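PDB 6A51: CheQ, which controls, together with CheP, transcription of the core chemotaxis operon cheVAW in the pathogen Campylobacter jejuni. Local coordinates for residues Thr95-Ala98 with Pro99-Val103; Tyr143-Lys146 with Cys147-Ser151; Ser40-Ala43 with Tyr44-Trp47; Asn30-Phe33 with His34-Gly38. All coordinates share one frame; numbering follows the deposited sequence.

Overall arrangement
From the N terminus, interaction 4 comes first, lying within helix 30-37, and interaction 3 follows in the connection from that helix to strand 52-55. The two touch, their centres about 10 Å apart: Asn30 reaches forward to Lys41 O, and Trp47 packs on Phe33. Interaction 1 turns the chain after helix 88-95, and interaction 2 turns it at the end of strand 142-146. These also touch, joined through Thr95 and Ile144. All four are local contacts in series, and none closes a long loop, nests or crosses. The result is two pairs, whose members at the far ends, interactions 2 and 3, have centres about 44 Å apart on opposite sides of the chain's centre.

Interaction 1: Thr95-Ala98 with Pro99-Val103; sequences TGLA and PSHLV
Leu97 extends CG away from its own N (chi1 179°), while His101 swings its ring to the side of its backbone N (chi1 -71°), and these two choices bring a methyl over an imidazole. Leu97 CD1 lies above one face of the His101 ring, displaced toward the rim, 3.4 Å from CD2 of His101 and 3.8 Å from the ring centroid, a CH-pi contact. The second branch of the leucine serves another partner, its CD2 meeting Leu102 CD2 at 3.9 Å. The fork of Leu97 is thus shared between two consecutive residues of the short 3-10 segment.

The carbonyl of Ala98 works beside this packing. Its O accepts the N-H of His101 at 3.0 Å, and the same O also lies in the plane of the imidazole, at the edge, 3.3 Å from His101 CD2. The hydrogen bond between ND1 and Ser108 OG and the Leu97 methyl over the face both bear on the ring's orientation. Upstream, an ST turn leads out of the helix: Leu97 N donates to Thr95 OG1 at 3.1 Å, across Gly96, whose positive phi ends the helical path.

Leu97 packs on Phe91 of helix 88-95 and on Ile144 of strand 142-146, Leu102 rests against Ala88 and Cys92, and the backbone of Thr95 hydrogen-bonds to Ile144, so the turn joins helix and strand.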
# COMPACT_ATOMS: atom_id res chain seq x y z
N THR A 95 -7.48 0.22 -7.03
CA THR A 95 -8.91 0.07 -6.86
C THR A 95 -9.72 1.07 -7.66
O THR A 95 -10.95 0.95 -7.70
CB THR A 95 -9.32 0.24 -5.38
OG1 THR A 95 -9.05 1.58 -4.97
CG2 THR A 95 -8.59 -0.73 -4.49
N GLY A 96 -9.08 2.07 -8.24
CA GLY A 96 -9.85 3.15 -8.84
C GLY A 96 -10.51 4.08 -7.86
O GLY A 96 -11.27 4.96 -8.28
N LEU A 97 -10.28 3.92 -6.56
CA LEU A 97 -10.85 4.85 -5.59
C LEU A 97 -10.20 6.22 -5.75
O LEU A 97 -9.00 6.32 -6.02
CB LEU A 97 -10.62 4.31 -4.18
CG LEU A 97 -11.11 5.13 -2.99
CD1 LEU A 97 -12.62 4.99 -2.88
CD2 LEU A 97 -10.43 4.66 -1.72
N ALA A 98 -10.99 7.28 -5.60
CA ALA A 98 -10.46 8.64 -5.73
C ALA A 98 -9.63 8.99 -4.50
O ALA A 98 -10.08 8.79 -3.37
CB ALA A 98 -11.59 9.63 -5.88
N PRO A 99 -8.42 9.54 -4.68
CA PRO A 99 -7.54 9.77 -3.51
C PRO A 99 -8.14 10.65 -2.43
O PRO A 99 -7.70 10.58 -1.27
CB PRO A 99 -6.29 10.42 -4.13
CG PRO A 99 -6.26 9.90 -5.54
CD PRO A 99 -7.72 9.74 -5.96
N SER A 100 -9.14 11.47 -2.77
CA SER A 100 -9.82 12.29 -1.77
C SER A 100 -10.38 11.45 -0.63
O SER A 100 -10.34 11.88 0.53
CB SER A 100 -10.96 13.09 -2.42
OG SER A 100 -11.77 12.28 -3.25
N HIS A 101 -10.90 10.26 -0.94
CA HIS A 101 -11.48 9.40 0.09
C HIS A 101 -10.51 9.09 1.21
O HIS A 101 -10.95 8.82 2.33
CB HIS A 101 -11.94 8.09 -0.52
CG HIS A 101 -13.14 8.22 -1.39
ND1 HIS A 101 -14.43 8.21 -0.88
CD2 HIS A 101 -13.26 8.37 -2.73
CE1 HIS A 101 -15.29 8.34 -1.88
NE2 HIS A 101 -14.61 8.44 -3.01
N LEU A 102 -9.21 9.11 0.94
CA LEU A 102 -8.24 8.77 1.98
C LEU A 102 -7.79 9.99 2.77
O LEU A 102 -6.89 9.86 3.61
CB LEU A 102 -7.04 8.06 1.36
CG LEU A 102 -7.32 6.78 0.58
CD1 LEU A 102 -6.00 6.05 0.37
CD2 LEU A 102 -8.33 5.86 1.28
N VAL A 103 -8.39 11.15 2.53
CA VAL A 103 -8.12 12.37 3.29
C VAL A 103 -9.20 12.50 4.37
O VAL A 103 -10.37 12.73 4.05
CB VAL A 103 -8.09 13.61 2.39
CG1 VAL A 103 -7.73 14.83 3.19
CG2 VAL A 103 -7.11 13.40 1.25

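Interaction 2: Tyr143-Lys146 with Cys147-Ser151; sequences YIEK and CHFFS
Glu145 and Phe149 meet through the carboxylate of one and chiefly CD2 of the other's ring, with CE2 a little farther off: CD of Glu145 comes to 3.6 Å from Phe149 CD2. Both oxygens are about equally near that carbon, with Glu145 OE1 and OE2 each 3.7 Å from Phe149 CD2, and the carboxylate plane stands 61° to the ring. The approach is oblique, plain van der Waals packing at the protein surface.

The turn that carries the ring is closed by a backbone bond. Phe149 N donates to Lys146 O, three residues back, at 3.0 Å along a nearly straight path (161° at the hydrogen). The first carbon of the phenylalanine side chain, CB, lies 3.3 Å from this same Lys146 O. From there CG of Phe149 points away from its own N (chi1 -177°), which directs the ring back toward the extended glutamate.

Further out, the polar ends have partners of their own. Glu145 OE1 forms a long, weak ion pair with Arg158, which also hydrogen-bonds to the hydroxyl of Tyr143, and Lys146 NZ hydrogen-bonds to Ser164 OG. Cys147 is tied to Cys166 by a disulfide.

The turn follows the end of strand 142-146, which pairs antiparallel with strand 165-169. Backbone hydrogen bonds join Tyr143 to Gly168 and Glu145 to Cys166, and the pairing runs on one bond further, Cys147 with Ser164, while Ile144 packs against helix 88-95.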
# COMPACT_ATOMS: atom_id res chain seq x y z
N TYR A 143 -12.06 -3.66 -7.56
CA TYR A 143 -12.30 -2.25 -7.81
C TYR A 143 -13.38 -1.76 -6.85
O TYR A 143 -14.22 -2.54 -6.38
CB TYR A 143 -12.74 -1.96 -9.25
CG TYR A 143 -14.07 -2.58 -9.69
CD1 TYR A 143 -14.11 -3.85 -10.26
CD2 TYR A 143 -15.26 -1.88 -9.57
CE1 TYR A 143 -15.30 -4.40 -10.69
CE2 TYR A 143 -16.47 -2.43 -10.00
CZ TYR A 143 -16.48 -3.69 -10.55
OH TYR A 143 -17.66 -4.24 -10.98
N ILE A 144 -13.35 -0.46 -6.58
CA ILE A 144 -14.28 0.21 -5.69
C ILE A 144 -14.97 1.30 -6.50
O ILE A 144 -14.30 2.10 -7.16
CB ILE A 144 -13.59 0.82 -4.46
CG1 ILE A 144 -12.82 -0.25 -3.68
CG2 ILE A 144 -14.61 1.48 -3.53
CD1 ILE A 144 -11.96 0.33 -2.57
N GLU A 145 -16.28 1.36 -6.41
CA GLU A 145 -17.02 2.19 -7.34
C GLU A 145 -18.34 2.54 -6.70
O GLU A 145 -18.90 1.76 -5.93
CB GLU A 145 -17.25 1.43 -8.65
CG GLU A 145 -17.19 2.21 -9.90
CD GLU A 145 -17.43 1.31 -11.10
OE1 GLU A 145 -18.50 0.65 -11.12
OE2 GLU A 145 -16.54 1.24 -12.00
N LYS A 146 -18.85 3.73 -7.02
CA LYS A 146 -20.23 4.04 -6.72
C LYS A 146 -21.12 3.00 -7.38
O LYS A 146 -21.01 2.72 -8.57
CB LYS A 146 -20.58 5.44 -7.23
CG LYS A 146 -19.83 6.57 -6.55
CD LYS A 146 -20.51 6.93 -5.23
CE LYS A 146 -19.81 8.08 -4.52
NZ LYS A 146 -20.38 8.34 -3.16
N CYS A 147 -22.00 2.39 -6.57
CA CYS A 147 -22.94 1.41 -7.10
C CYS A 147 -23.76 1.99 -8.24
O CYS A 147 -24.09 1.29 -9.21
CB CYS A 147 -23.85 0.92 -5.96
SG CYS A 147 -22.92 0.35 -4.48
N HIS A 148 -24.07 3.29 -8.16
CA HIS A 148 -24.90 3.94 -9.17
C HIS A 148 -24.23 3.92 -10.54
O HIS A 148 -24.94 3.93 -11.56
CB HIS A 148 -25.18 5.37 -8.71
CG HIS A 148 -26.24 6.07 -9.49
ND1 HIS A 148 -27.55 5.64 -9.53
CD2 HIS A 148 -26.20 7.21 -10.23
CE1 HIS A 148 -28.26 6.46 -10.29
NE2 HIS A 148 -27.46 7.42 -10.72
N PHE A 149 -22.89 3.85 -10.59
CA PHE A 149 -22.15 4.16 -11.81
C PHE A 149 -22.50 3.21 -12.96
O PHE A 149 -22.84 3.66 -14.07
CB PHE A 149 -20.64 4.13 -11.54
CG PHE A 149 -19.80 4.52 -12.73
CD1 PHE A 149 -19.77 5.83 -13.19
CD2 PHE A 149 -19.00 3.57 -13.38
CE1 PHE A 149 -18.98 6.20 -14.28
CE2 PHE A 149 -18.20 3.92 -14.47
CZ PHE A 149 -18.19 5.23 -14.92
N PHE A 150 -22.40 1.90 -12.73
CA PHE A 150 -22.79 0.93 -13.75
C PHE A 150 -23.34 -0.30 -13.04
O PHE A 150 -22.59 -1.05 -12.41
CB PHE A 150 -21.61 0.56 -14.68
CG PHE A 150 -22.02 -0.32 -15.86
CD1 PHE A 150 -22.83 0.19 -16.88
CD2 PHE A 150 -21.62 -1.65 -15.93
CE1 PHE A 150 -23.23 -0.63 -17.96
CE2 PHE A 150 -22.02 -2.48 -17.00
CZ PHE A 150 -22.83 -1.97 -18.02
N SER A 151 -24.65 -0.49 -13.12
CA SER A 151 -25.28 -1.72 -12.66
C SER A 151 -26.29 -2.11 -13.72
O SER A 151 -27.44 -1.64 -13.71
CB SER A 151 -25.92 -1.55 -11.28
OG SER A 151 -26.52 -2.77 -10.85

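Interaction 3: Ser40-Ala43 with Tyr44-Trp47; sequences SKNA and YKFW
Asn42 and Ala43 offer their carbonyls to the residues three further on. Asn42 O accepts from Lys45 N at 2.8 Å, and Ala43 O from Phe46 N at 3.0 Å. One step earlier, a type I beta turn is closed by Ala43 N bonding to Ser40 O at 3.2 Å. Ser40 also supplies an ST turn, its OG accepting from Asn42 N, also at 3.2 Å.

The N-H of Tyr44 is satisfied by a water 3.0 Å from its N; the water can donate to Lys41 O, though acceptors around it outnumber its protons. That oxygen lies in the plane of the Tyr44 ring, at the edge, 3.5 Å from Tyr44 CD2, and it takes a further bond from Asn30. The side chains of Asn42 and Lys45 run alongside each other, pointing the same way. Trp47 swings its indole back (chi1 -41°) so that CD1 and NE1 each come to 3.4 Å from Ala43 O, but the angle at NE1 is too poor for a hydrogen bond.

The whole turn lies in the connection between helix 30-37 and strand 52-55. Lys41 packs on His34 and Tyr44 on Asn30 of the helix, while Trp47 reaches Ile39 and Leu69.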
# COMPACT_ATOMS: atom_id res chain seq x y z
N SER A 40 23.26 8.39 4.06
CA SER A 40 22.71 9.25 3.07
C SER A 40 21.50 8.63 2.45
O SER A 40 21.33 7.45 2.44
CB SER A 40 23.73 9.45 1.97
OG SER A 40 23.15 10.00 0.81
N LYS A 41 20.65 9.48 1.92
CA LYS A 41 19.44 9.03 1.23
C LYS A 41 19.74 8.03 0.12
O LYS A 41 18.98 7.09 -0.10
CB LYS A 41 18.71 10.27 0.69
CG LYS A 41 17.53 10.02 -0.19
CD LYS A 41 17.27 11.24 -1.07
CE LYS A 41 17.32 12.53 -0.27
NZ LYS A 41 17.17 13.77 -1.12
N ASN A 42 20.87 8.20 -0.58
CA ASN A 42 21.20 7.35 -1.72
C ASN A 42 22.25 6.29 -1.40
O ASN A 42 22.68 5.57 -2.30
CB ASN A 42 21.67 8.21 -2.89
CG ASN A 42 20.67 9.26 -3.28
OD1 ASN A 42 19.85 9.06 -4.18
ND2 ASN A 42 20.74 10.40 -2.61
N ALA A 43 22.65 6.16 -0.14
CA ALA A 43 23.65 5.15 0.21
C ALA A 43 23.32 3.78 -0.38
O ALA A 43 24.21 3.05 -0.80
CB ALA A 43 23.78 5.05 1.73
N TYR A 44 22.03 3.43 -0.45
CA TYR A 44 21.65 2.12 -0.97
C TYR A 44 22.06 1.93 -2.43
O TYR A 44 22.22 0.79 -2.87
CB TYR A 44 20.14 1.91 -0.80
CG TYR A 44 19.34 2.64 -1.86
CD1 TYR A 44 19.07 2.04 -3.09
CD2 TYR A 44 18.89 3.93 -1.64
CE1 TYR A 44 18.39 2.73 -4.08
CE2 TYR A 44 18.19 4.62 -2.63
CZ TYR A 44 17.94 4.02 -3.84
OH TYR A 44 17.23 4.70 -4.83
N LYS A 45 22.21 3.01 -3.20
CA LYS A 45 22.62 2.87 -4.60
C LYS A 45 24.02 2.28 -4.74
O LYS A 45 24.37 1.81 -5.83
CB LYS A 45 22.58 4.22 -5.31
CG LYS A 45 21.28 4.94 -5.22
CD LYS A 45 21.01 5.74 -6.48
CE LYS A 45 20.12 6.93 -6.19
NZ LYS A 45 19.55 7.55 -7.41
N PHE A 46 24.83 2.29 -3.68
CA PHE A 46 26.21 1.85 -3.76
C PHE A 46 26.47 0.51 -3.10
O PHE A 46 27.55 -0.05 -3.29
CB PHE A 46 27.13 2.90 -3.14
CG PHE A 46 27.04 4.23 -3.80
CD1 PHE A 46 27.69 4.46 -5.00
CD2 PHE A 46 26.29 5.24 -3.23
CE1 PHE A 46 27.60 5.70 -5.61
CE2 PHE A 46 26.19 6.47 -3.83
CZ PHE A 46 26.85 6.70 -5.03
N TRP A 47 25.54 -0.01 -2.30
CA TRP A 47 25.62 -1.42 -1.96
C TRP A 47 25.45 -2.23 -3.23
O TRP A 47 24.72 -1.82 -4.14
CB TRP A 47 24.53 -1.85 -0.97
CG TRP A 47 24.24 -0.91 0.16
CD1 TRP A 47 25.02 0.10 0.63
CD2 TRP A 47 23.05 -0.91 0.95
NE1 TRP A 47 24.39 0.74 1.66
CE2 TRP A 47 23.18 0.14 1.88
CE3 TRP A 47 21.89 -1.68 0.96
CZ2 TRP A 47 22.18 0.43 2.82
CZ3 TRP A 47 20.91 -1.40 1.89
CH2 TRP A 47 21.06 -0.35 2.80
O HOH W 1 20.10 4.56 1.55

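Interaction 4: Asn30-Phe33 with His34-Gly38; sequences NAEF and HRFAG
His34 hydrogen-bonds twice to one carbonyl: its backbone N reaches Asn30 O at 3.0 Å and its ring ND1 reaches the same oxygen at 3.1 Å. The second bond is possible because CG sits between the backbone N and the carbonyl carbon (chi1 88°), which folds the imidazole back along the helix with the oxygen in the ring plane.

Good hydrogen bonding and burial also go together at Phe33. Its ring presents a face to Ala37 CB, which lies 4.1 Å from Phe33 CZ, and Ala37 N donates to Phe33 O at 3.0 Å. Phe33 and Ala37 both pack on Ala75 of helix 73-77. Glu32 is buried too; its carboxylate hydrogen-bonds to Ser80 N, while Glu32 CG lies 3.3 Å from Phe36 CE2.

Toward solvent the bonds weaken. Arg35 NE makes a weak one to Ala31 O at 3.3 Å, and the backbone hydrogen bonds from Arg35 N and Phe36 N to Glu32 O are likewise weak. Phe36, though exposed, sets one ring face over that oxygen.

Gly38 then leaves helical geometry, its N weakly bonded to His34 O: the i to i+4 arrangement of an alpha-helix, ended by a glycine of positive phi, a common helix C-terminal signal.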
# COMPACT_ATOMS: atom_id res chain seq x y z
N ASN A 30 12.81 3.40 2.54
CA ASN A 30 14.16 3.94 2.55
C ASN A 30 14.20 5.29 3.26
O ASN A 30 15.16 5.58 3.99
CB ASN A 30 14.70 4.07 1.13
CG ASN A 30 16.09 4.73 1.08
OD1 ASN A 30 17.06 4.23 1.65
ND2 ASN A 30 16.17 5.86 0.39
N ALA A 31 13.17 6.11 3.06
CA ALA A 31 13.09 7.43 3.69
C ALA A 31 13.25 7.34 5.20
O ALA A 31 13.83 8.23 5.83
CB ALA A 31 11.75 8.09 3.35
N GLU A 32 12.75 6.27 5.81
CA GLU A 32 12.86 6.09 7.25
C GLU A 32 14.15 5.37 7.63
O GLU A 32 14.80 5.76 8.60
CB GLU A 32 11.63 5.33 7.78
CG GLU A 32 11.76 4.87 9.23
CD GLU A 32 10.59 4.02 9.71
OE1 GLU A 32 9.76 4.54 10.49
OE2 GLU A 32 10.51 2.82 9.34
N PHE A 33 14.54 4.35 6.87
CA PHE A 33 15.70 3.55 7.23
C PHE A 33 16.99 4.35 7.20
O PHE A 33 17.86 4.16 8.05
CB PHE A 33 15.84 2.35 6.28
CG PHE A 33 17.20 1.72 6.31
CD1 PHE A 33 17.51 0.75 7.27
CD2 PHE A 33 18.18 2.07 5.38
CE1 PHE A 33 18.77 0.14 7.31
CE2 PHE A 33 19.45 1.47 5.41
CZ PHE A 33 19.74 0.50 6.38
N HIS A 34 17.16 5.23 6.21
CA HIS A 34 18.44 5.92 6.13
C HIS A 34 18.61 6.95 7.24
O HIS A 34 19.74 7.33 7.55
CB HIS A 34 18.62 6.58 4.76
CG HIS A 34 18.06 7.96 4.66
ND1 HIS A 34 16.72 8.21 4.46
CD2 HIS A 34 18.67 9.17 4.67
CE1 HIS A 34 16.53 9.52 4.37
NE2 HIS A 34 17.69 10.12 4.50
N ARG A 35 17.51 7.41 7.82
CA ARG A 35 17.56 8.31 8.96
C ARG A 35 18.02 7.55 10.24
O ARG A 35 18.83 8.03 10.98
CB ARG A 35 16.28 9.14 9.12
CG ARG A 35 15.90 9.99 7.89
CD ARG A 35 14.81 11.05 8.14
NE ARG A 35 13.80 11.32 7.08
CZ ARG A 35 13.68 12.47 6.38
NH1 ARG A 35 14.53 13.47 6.58
NH2 ARG A 35 12.71 12.65 5.48
N PHE A 36 17.54 6.34 10.46
CA PHE A 36 17.92 5.52 11.59
C PHE A 36 19.35 5.05 11.52
O PHE A 36 20.01 4.92 12.52
CB PHE A 36 17.00 4.33 11.76
CG PHE A 36 15.63 4.71 12.18
CD1 PHE A 36 15.43 5.77 13.02
CD2 PHE A 36 14.55 4.00 11.75
CE1 PHE A 36 14.18 6.14 13.41
CE2 PHE A 36 13.29 4.36 12.14
CZ PHE A 36 13.10 5.43 12.97
N ALA A 37 19.78 4.75 10.31
CA ALA A 37 21.12 4.29 10.00
C ALA A 37 22.17 5.37 10.03
O ALA A 37 23.33 5.11 10.22
CB ALA A 37 21.12 3.57 8.67
N GLY A 38 21.74 6.58 9.77
CA GLY A 38 22.61 7.72 9.75
C GLY A 38 23.24 7.95 8.41
O GLY A 38 23.99 8.88 8.25